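Local coordinates for uncharacterized protein (Bacteroides ovatus, PDB 4FS7), which is of unknown molecular function but, as a BspA-type leucine-rich repeat protein that is apparently extracellular, probably serves in binding other proteins, at residues A315-T320 against S338-T343; E332-R337 against N360-C365. All blocks are in the same frame, centred on the assembly; numbering follows the deposited sequence.

Contact 1 (A315-T320 against S338-T343); sequences AFESCT and SFRGCT
Two equivalent loops from neighbouring coils of the BspA-type leucine-rich repeat solenoid stack here, joined by backbone hydrogen bonds, paired phenylalanines and a salt bridge. Each loop carries a type II turn, F316 to C319 and F339 to C342, so equivalent positions face each other, with E317 beside R340. F316 N gives its hydrogen to S338 O at 2.8 Å. S318 N binds R340 O at 2.9 Å, arriving almost along the C=O axis (171°). The phenylalanines share a first torsion, CG anti to the carbonyl carbon, and point the same way into the solenoid. Their planes differ by only 4° but are slid apart, with centroids 5.1 Å from each other, so overlap is slight; the closest touch is F316 CD2 to F339 CE1, 3.5 Å. Flat, apolar rings suit a buried place that recurs coil after coil, and F293 and F362 continue the row.

E317 and R340 run alongside each other, both with CG anti to the backbone N. R340 NH1 reaches E317 OE2 at 3.0 Å, with the oxygen in the guanidinium plane but the nitrogen above the carboxylate plane; the two planes are 71° apart. OE2 is also bound by Y294 OH, while OE1 pairs with R337 NE, so the buried carboxylate is well satisfied and probably ionised. An alanine in place of E317 would remove all three ties and probably leave R337 and R340 of the next coil less firmly placed. At the turn, G341 takes a positive phi that glycine adopts easily; S318 does the same, its side chain directed away from 338-343. C319 CB packs on C342 SG at 3.9 Å, and the methyl T320 CG2 rests 3.4 Å from G341 O.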
ATOM      1  N   ALA A 315      -8.440 -19.738 -10.630  1.00  7.93           N
ATOM      2  CA  ALA A 315      -9.075 -18.995  -9.525  1.00  8.10           C
ATOM      3  C   ALA A 315      -8.984 -19.648  -8.163  1.00  7.69           C
ATOM      4  O   ALA A 315      -8.882 -18.963  -7.156  1.00  8.42           O
ATOM      5  CB  ALA A 315     -10.497 -18.628  -9.861  1.00 10.05           C
ATOM      6  N   PHE A 316      -9.087 -20.970  -8.150  1.00  7.29           N
ATOM      7  CA  PHE A 316      -9.030 -21.747  -6.945  1.00  7.98           C
ATOM      8  C   PHE A 316      -7.858 -22.741  -6.946  1.00  8.73           C
ATOM      9  O   PHE A 316      -7.804 -23.708  -6.155  1.00  9.22           O
ATOM     10  CB  PHE A 316     -10.340 -22.488  -6.630  1.00  8.00           C
ATOM     11  CG  PHE A 316     -11.521 -21.575  -6.411  1.00  7.88           C
ATOM     12  CD1 PHE A 316     -11.783 -21.086  -5.147  1.00  9.44           C
ATOM     13  CD2 PHE A 316     -12.352 -21.214  -7.438  1.00  8.73           C
ATOM     14  CE1 PHE A 316     -12.863 -20.258  -4.920  1.00  9.66           C
ATOM     15  CE2 PHE A 316     -13.428 -20.391  -7.223  1.00  9.90           C
ATOM     16  CZ  PHE A 316     -13.683 -19.919  -5.942  1.00 10.29           C
ATOM     17  N   GLU A 317      -6.864 -22.484  -7.800  1.00  7.50           N
ATOM     18  CA  GLU A 317      -5.730 -23.414  -7.854  1.00  7.79           C
ATOM     19  C   GLU A 317      -5.033 -23.457  -6.482  1.00  8.51           C
ATOM     20  O   GLU A 317      -4.827 -22.408  -5.844  1.00  8.55           O
ATOM     21  CB  GLU A 317      -4.772 -23.033  -8.974  1.00  8.69           C
ATOM     22  CG  GLU A 317      -3.505 -23.883  -8.988  1.00  8.63           C
ATOM     23  CD  GLU A 317      -2.708 -23.903 -10.276  1.00  8.20           C
ATOM     24  OE1 GLU A 317      -3.271 -23.684 -11.330  1.00  9.44           O
ATOM     25  OE2 GLU A 317      -1.523 -24.199 -10.114  1.00 16.74           O
ATOM     26  N   SER A 318      -4.661 -24.656  -6.038  1.00  8.62           N
ATOM     27  CA  SER A 318      -3.917 -24.849  -4.819  1.00  8.99           C
ATOM     28  C   SER A 318      -4.721 -24.520  -3.555  1.00  9.06           C
ATOM     29  O   SER A 318      -4.155 -24.381  -2.456  1.00  9.54           O
ATOM     30  CB  SER A 318      -2.542 -24.152  -4.848  1.00 10.39           C
ATOM     31  OG  SER A 318      -1.599 -24.919  -5.583  1.00 13.90           O
ATOM     32  N   CYS A 319      -6.053 -24.558  -3.662  1.00  8.49           N
ATOM     33  CA  CYS A 319      -6.936 -24.458  -2.474  1.00  8.47           C
ATOM     34  C   CYS A 319      -7.134 -25.864  -1.939  1.00  8.08           C
ATOM     35  O   CYS A 319      -8.137 -26.530  -2.178  1.00  9.97           O
ATOM     36  CB  CYS A 319      -8.237 -23.775  -2.845  1.00  8.29           C
ATOM     37  SG  CYS A 319      -8.064 -22.008  -3.176  1.00  9.23           S
ATOM     38  N   THR A 320      -6.140 -26.330  -1.211  1.00  8.60           N
ATOM     39  CA  THR A 320      -5.968 -27.727  -0.834  1.00  9.46           C
ATOM     40  C   THR A 320      -6.853 -28.219   0.303  1.00 10.85           C
ATOM     41  O   THR A 320      -6.884 -29.434   0.534  1.00 12.92           O
ATOM     42  CB  THR A 320      -4.499 -28.015  -0.497  1.00 11.26           C
ATOM     43  OG1 THR A 320      -4.040 -27.042   0.441  1.00 13.23           O
ATOM     44  CG2 THR A 320      -3.620 -28.022  -1.773  1.00 11.91           C
ATOM     45  N   SER A 338      -8.699 -23.987 -13.113  1.00  7.69           N
ATOM     46  CA  SER A 338      -9.419 -23.263 -12.060  0.75  7.85           C
ATOM     47  C   SER A 338      -9.475 -23.936 -10.717  1.00  7.57           C
ATOM     48  O   SER A 338      -9.540 -23.243  -9.705  1.00  8.40           O
ATOM     49  CB  SER A 338     -10.840 -22.896 -12.525  0.75  9.24           C
ATOM     50  OG  SER A 338     -10.865 -21.887 -13.528  0.75  9.66           O
ATOM     51  N   PHE A 339      -9.468 -25.284 -10.696  1.00  7.98           N
ATOM     52  CA  PHE A 339      -9.430 -26.050  -9.453  1.00  7.98           C
ATOM     53  C   PHE A 339      -8.222 -26.986  -9.439  1.00  8.10           C
ATOM     54  O   PHE A 339      -8.217 -27.968  -8.720  1.00  8.97           O
ATOM     55  CB  PHE A 339     -10.755 -26.828  -9.249  1.00  8.40           C
ATOM     56  CG  PHE A 339     -11.948 -25.920  -9.092  1.00  8.23           C
ATOM     57  CD1 PHE A 339     -12.284 -25.439  -7.829  1.00  9.82           C
ATOM     58  CD2 PHE A 339     -12.693 -25.506 -10.158  1.00  8.62           C
ATOM     59  CE1 PHE A 339     -13.362 -24.593  -7.684  1.00 10.84           C
ATOM     60  CE2 PHE A 339     -13.789 -24.635 -10.016  1.00 10.71           C
ATOM     61  CZ  PHE A 339     -14.119 -24.200  -8.763  1.00 10.89           C
ATOM     62  N   ARG A 340      -7.160 -26.634 -10.149  1.00  7.98           N
ATOM     63  CA  ARG A 340      -6.004 -27.483 -10.185  1.00  7.40           C
ATOM     64  C   ARG A 340      -5.442 -27.611  -8.780  1.00  8.82           C
ATOM     65  O   ARG A 340      -5.272 -26.634  -8.038  1.00  8.93           O
ATOM     66  CB  ARG A 340      -4.925 -26.941 -11.125  1.00  8.95           C
ATOM     67  CG  ARG A 340      -3.606 -27.745 -11.041  1.00 11.52           C
ATOM     68  CD  ARG A 340      -2.605 -27.373 -12.096  1.00 13.94           C
ATOM     69  NE  ARG A 340      -1.424 -28.230 -11.999  1.00 17.52           N
ATOM     70  CZ  ARG A 340      -0.269 -27.911 -11.453  1.00 18.83           C
ATOM     71  NH1 ARG A 340      -0.067 -26.731 -10.877  1.00 21.06           N
ATOM     72  NH2 ARG A 340       0.690 -28.814 -11.437  1.00 19.97           N
ATOM     73  N   GLY A 341      -5.071 -28.832  -8.405  1.00  8.81           N
ATOM     74  CA  GLY A 341      -4.428 -29.054  -7.142  1.00  8.60           C
ATOM     75  C   GLY A 341      -5.325 -28.890  -5.933  1.00  9.42           C
ATOM     76  O   GLY A 341      -4.834 -28.793  -4.803  1.00 10.28           O
ATOM     77  N   CYS A 342      -6.641 -28.926  -6.122  1.00  9.27           N
ATOM     78  CA  CYS A 342      -7.571 -28.906  -4.985  1.00  8.82           C
ATOM     79  C   CYS A 342      -7.714 -30.341  -4.490  1.00  9.51           C
ATOM     80  O   CYS A 342      -8.686 -31.062  -4.818  1.00  9.74           O
ATOM     81  CB  CYS A 342      -8.919 -28.327  -5.390  1.00  9.19           C
ATOM     82  SG  CYS A 342      -8.792 -26.490  -5.651  1.00  9.67           S
ATOM     83  N   THR A 343      -6.719 -30.758  -3.716  1.00 10.17           N
ATOM     84  CA  THR A 343      -6.540 -32.140  -3.267  0.50 12.22           C
ATOM     85  C   THR A 343      -7.689 -32.709  -2.463  1.00 11.54           C
ATOM     86  O   THR A 343      -7.889 -33.926  -2.442  1.00 14.29           O
ATOM     87  CB  THR A 343      -5.322 -32.213  -2.358  0.50 13.83           C
ATOM     88  OG1 THR A 343      -4.247 -31.485  -2.961  0.50 14.80           O
ATOM     89  CG2 THR A 343      -4.918 -33.664  -2.077  0.50 17.08           C
TER

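Contact 2 (E332-R337 against N360-C365); sequences EEIGKR and NAFQGC
The backbones meet most closely where R337 comes up to A361, their CA atoms 3.8 Å apart, and R337 CA directs its hydrogen at N360 O in a nearly straight CA-H...O contact (3.5 Å, 159° at H). The carbonyl of N360 also accepts from Q363 N, closing a type I turn that overlaps the type II turn from F362 to C365. R337 and N360 both sit at positive phi, a conformation asparagine tolerates better than most side-chain-bearing residues.

A small apolar residue suits the place of A361, since its methyl rests where strand 333-334 ends, touching a backbone oxygen and a side chain: A361 CB lies 3.6 Å from G335 O and 4.0 Å from I334 CG2. I334 is turned so that CG2 stands anti to its backbone N, while the longer branch, through CG1, carries CD1 to the edge of the F362 ring, near the ring plane and 4.3 Å from CZ. In the leucine-rich repeat solenoid this is the passage from a short parallel strand, 333-334, into the turn at the corner of the coil, set against the corresponding turn of the next coil. Backbone bonds of I334 to K356 and G358 join the strand to the next coil, while E333 bonds back to I311. The branched side chain of I334 faces the buried interior beside L327 and L354. The F362 ring is itself stacked on F384, so the isoleucine meets a ring already held in a row.

At the outer side of the turn R337 starts away from 360-365, yet its CG stays 4.2 Å from N360 CB. A bend at the third torsion, chi3 58°, takes the guanidinium to the salt bridge of R337 NE with E317 OE1.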
ATOM      1  N   GLU A 332     -21.380 -20.178 -16.515  1.00 10.53           N
ATOM      2  CA  GLU A 332     -21.168 -20.488 -17.929  1.00 10.40           C
ATOM      3  C   GLU A 332     -19.814 -21.116 -18.245  1.00  9.33           C
ATOM      4  O   GLU A 332     -19.717 -21.891 -19.193  1.00 10.57           O
ATOM      5  CB  GLU A 332     -21.302 -19.226 -18.778  1.00 13.76           C
ATOM      6  CG  GLU A 332     -22.713 -18.592 -18.696  1.00 15.91           C
ATOM      7  CD  GLU A 332     -22.936 -17.434 -19.643  1.00 18.82           C
ATOM      8  OE1 GLU A 332     -22.195 -17.258 -20.645  1.00 18.88           O
ATOM      9  OE2 GLU A 332     -23.923 -16.710 -19.382  1.00 23.15           O
ATOM     10  N   GLU A 333     -18.771 -20.730 -17.538  1.00  8.94           N
ATOM     11  CA  GLU A 333     -17.400 -21.151 -17.855  0.50  8.54           C
ATOM     12  C   GLU A 333     -16.614 -21.380 -16.587  1.00  8.54           C
ATOM     13  O   GLU A 333     -16.718 -20.571 -15.642  1.00  9.25           O
ATOM     14  CB  GLU A 333     -16.659 -20.086 -18.688  0.50  9.54           C
ATOM     15  CG  GLU A 333     -17.417 -19.648 -19.953  0.50  8.15           C
ATOM     16  CD  GLU A 333     -16.706 -18.600 -20.811  0.50  9.84           C
ATOM     17  OE1 GLU A 333     -15.486 -18.371 -20.652  0.50 12.64           O
ATOM     18  OE2 GLU A 333     -17.383 -17.993 -21.671  0.50 13.68           O
ATOM     19  N   ILE A 334     -15.811 -22.439 -16.610  1.00  8.89           N
ATOM     20  CA  ILE A 334     -14.784 -22.712 -15.628  1.00  9.88           C
ATOM     21  C   ILE A 334     -13.452 -22.653 -16.365  1.00  9.13           C
ATOM     22  O   ILE A 334     -13.297 -23.328 -17.372  1.00  9.53           O
ATOM     23  CB  ILE A 334     -14.956 -24.179 -14.982  1.00 10.57           C
ATOM     24  CG1 ILE A 334     -16.267 -24.249 -14.173  1.00 13.47           C
ATOM     25  CG2 ILE A 334     -13.763 -24.563 -14.128  1.00 12.38           C
ATOM     26  CD1 ILE A 334     -16.705 -25.695 -13.768  1.00 13.74           C
ATOM     27  N   GLY A 335     -12.525 -21.823 -15.908  1.00  8.82           N
ATOM     28  CA  GLY A 335     -11.287 -21.598 -16.609  1.00  8.86           C
ATOM     29  C   GLY A 335     -10.229 -22.661 -16.516  1.00  8.93           C
ATOM     30  O   GLY A 335     -10.351 -23.681 -15.840  1.00  8.94           O
ATOM     31  N   LYS A 336      -9.181 -22.457 -17.311  1.00  8.43           N
ATOM     32  CA  LYS A 336      -8.004 -23.322 -17.284  1.00  7.67           C
ATOM     33  C   LYS A 336      -7.467 -23.420 -15.861  1.00  7.32           C
ATOM     34  O   LYS A 336      -7.312 -22.391 -15.186  1.00  7.38           O
ATOM     35  CB  LYS A 336      -6.943 -22.728 -18.227  1.00  9.57           C
ATOM     36  CG  LYS A 336      -5.609 -23.431 -18.194  1.00 10.00           C
ATOM     37  CD  LYS A 336      -4.632 -22.908 -19.253  1.00 13.61           C
ATOM     38  CE  LYS A 336      -3.341 -23.686 -19.260  1.00 16.28           C
ATOM     39  NZ  LYS A 336      -2.440 -23.224 -20.346  1.00 20.92           N
ATOM     40  N   ARG A 337      -7.203 -24.626 -15.377  1.00  7.23           N
ATOM     41  CA  ARG A 337      -6.585 -24.856 -14.064  1.00  7.79           C
ATOM     42  C   ARG A 337      -7.388 -24.208 -12.941  1.00  7.57           C
ATOM     43  O   ARG A 337      -6.860 -24.006 -11.860  1.00  7.95           O
ATOM     44  CB  ARG A 337      -5.148 -24.363 -14.065  1.00  8.35           C
ATOM     45  CG  ARG A 337      -4.220 -25.258 -14.877  1.00  9.15           C
ATOM     46  CD  ARG A 337      -2.828 -24.650 -15.151  1.00 10.85           C
ATOM     47  NE  ARG A 337      -2.125 -24.305 -13.918  1.00 10.00           N
ATOM     48  CZ  ARG A 337      -0.840 -23.969 -13.903  1.00 12.43           C
ATOM     49  NH1 ARG A 337      -0.137 -23.919 -15.027  1.00 14.43           N
ATOM     50  NH2 ARG A 337      -0.258 -23.616 -12.770  1.00 12.81           N
ATOM     51  N   ASN A 360      -7.178 -28.738 -17.902  1.00  8.14           N
ATOM     52  CA  ASN A 360      -6.669 -29.148 -16.621  1.00  8.11           C
ATOM     53  C   ASN A 360      -7.345 -28.449 -15.437  1.00  7.47           C
ATOM     54  O   ASN A 360      -6.763 -28.333 -14.367  1.00  8.48           O
ATOM     55  CB  ASN A 360      -5.138 -29.018 -16.587  1.00  9.33           C
ATOM     56  CG  ASN A 360      -4.490 -30.063 -17.428  1.00 13.67           C
ATOM     57  OD1 ASN A 360      -4.892 -31.236 -17.375  1.00 16.80           O
ATOM     58  ND2 ASN A 360      -3.461 -29.685 -18.150  1.00 19.22           N
ATOM     59  N   ALA A 361      -8.636 -28.119 -15.613  1.00  8.20           N
ATOM     60  CA  ALA A 361      -9.373 -27.466 -14.547  1.00  7.90           C
ATOM     61  C   ALA A 361      -9.378 -28.253 -13.243  1.00  7.71           C
ATOM     62  O   ALA A 361      -9.440 -27.681 -12.174  1.00  8.37           O
ATOM     63  CB  ALA A 361     -10.773 -27.135 -14.996  1.00  9.98           C
ATOM     64  N   PHE A 362      -9.388 -29.600 -13.365  1.00  7.62           N
ATOM     65  CA  PHE A 362      -9.448 -30.464 -12.207  1.00  8.87           C
ATOM     66  C   PHE A 362      -8.249 -31.384 -12.099  1.00  9.01           C
ATOM     67  O   PHE A 362      -8.289 -32.393 -11.428  1.00  9.32           O
ATOM     68  CB  PHE A 362     -10.798 -31.241 -12.206  1.00  8.83           C
ATOM     69  CG  PHE A 362     -11.963 -30.346 -12.083  1.00  8.45           C
ATOM     70  CD1 PHE A 362     -12.331 -29.838 -10.857  1.00  8.78           C
ATOM     71  CD2 PHE A 362     -12.642 -29.912 -13.215  1.00  9.21           C
ATOM     72  CE1 PHE A 362     -13.373 -28.956 -10.762  1.00  9.42           C
ATOM     73  CE2 PHE A 362     -13.692 -29.002 -13.100  1.00 10.69           C
ATOM     74  CZ  PHE A 362     -14.060 -28.535 -11.869  1.00  9.96           C
ATOM     75  N   GLN A 363      -7.149 -30.999 -12.744  1.00  8.94           N
ATOM     76  CA  GLN A 363      -5.915 -31.734 -12.593  1.00  8.70           C
ATOM     77  C   GLN A 363      -5.486 -31.716 -11.129  1.00  9.92           C
ATOM     78  O   GLN A 363      -5.596 -30.685 -10.455  1.00 10.20           O
ATOM     79  CB  GLN A 363      -4.854 -31.102 -13.469  1.00 10.30           C
ATOM     80  CG  GLN A 363      -3.504 -31.784 -13.386  1.00 12.01           C
ATOM     81  CD  GLN A 363      -2.545 -31.138 -14.333  1.00 15.02           C
ATOM     82  OE1 GLN A 363      -2.311 -29.947 -14.287  1.00 16.98           O
ATOM     83  NE2 GLN A 363      -1.997 -31.938 -15.231  1.00 21.86           N
ATOM     84  N   GLY A 364      -5.048 -32.858 -10.607  1.00  9.90           N
ATOM     85  CA  GLY A 364      -4.657 -32.982  -9.239  1.00 11.22           C
ATOM     86  C   GLY A 364      -5.792 -33.111  -8.241  1.00  9.97           C
ATOM     87  O   GLY A 364      -5.500 -33.211  -7.047  1.00 12.70           O
ATOM     88  N   CYS A 365      -7.033 -33.134  -8.712  1.00 10.20           N
ATOM     89  CA  CYS A 365      -8.198 -33.301  -7.829  1.00 10.04           C
ATOM     90  C   CYS A 365      -8.428 -34.777  -7.579  1.00 11.03           C
ATOM     91  O   CYS A 365      -9.353 -35.384  -8.099  1.00 12.35           O
ATOM     92  CB  CYS A 365      -9.422 -32.603  -8.364  1.00  9.91           C
ATOM     93  SG  CYS A 365      -9.239 -30.785  -8.382  1.00 10.25           S
TER

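Overall arrangement
From the N terminus the segments come in the order 315-320, 332-337, 338-343 and 360-365, so the two contacts cross rather than nest. Contact 1 closes a loop that contains strands 324-325 and 333-334; contact 2 closes the following one, with strands 347-348 and 356-357. R337 and S338 are consecutive, so one passage of chain serves both contacts. Their centres lie 8 Å apart, and 338-343 also touches 360-365 directly: F339 N to A361 O and G341 N to Q363 O, each 2.8 Å, are probable hydrogen bonds. Three successive coils near the C-terminal end of the solenoid are thereby tied together along the same corner.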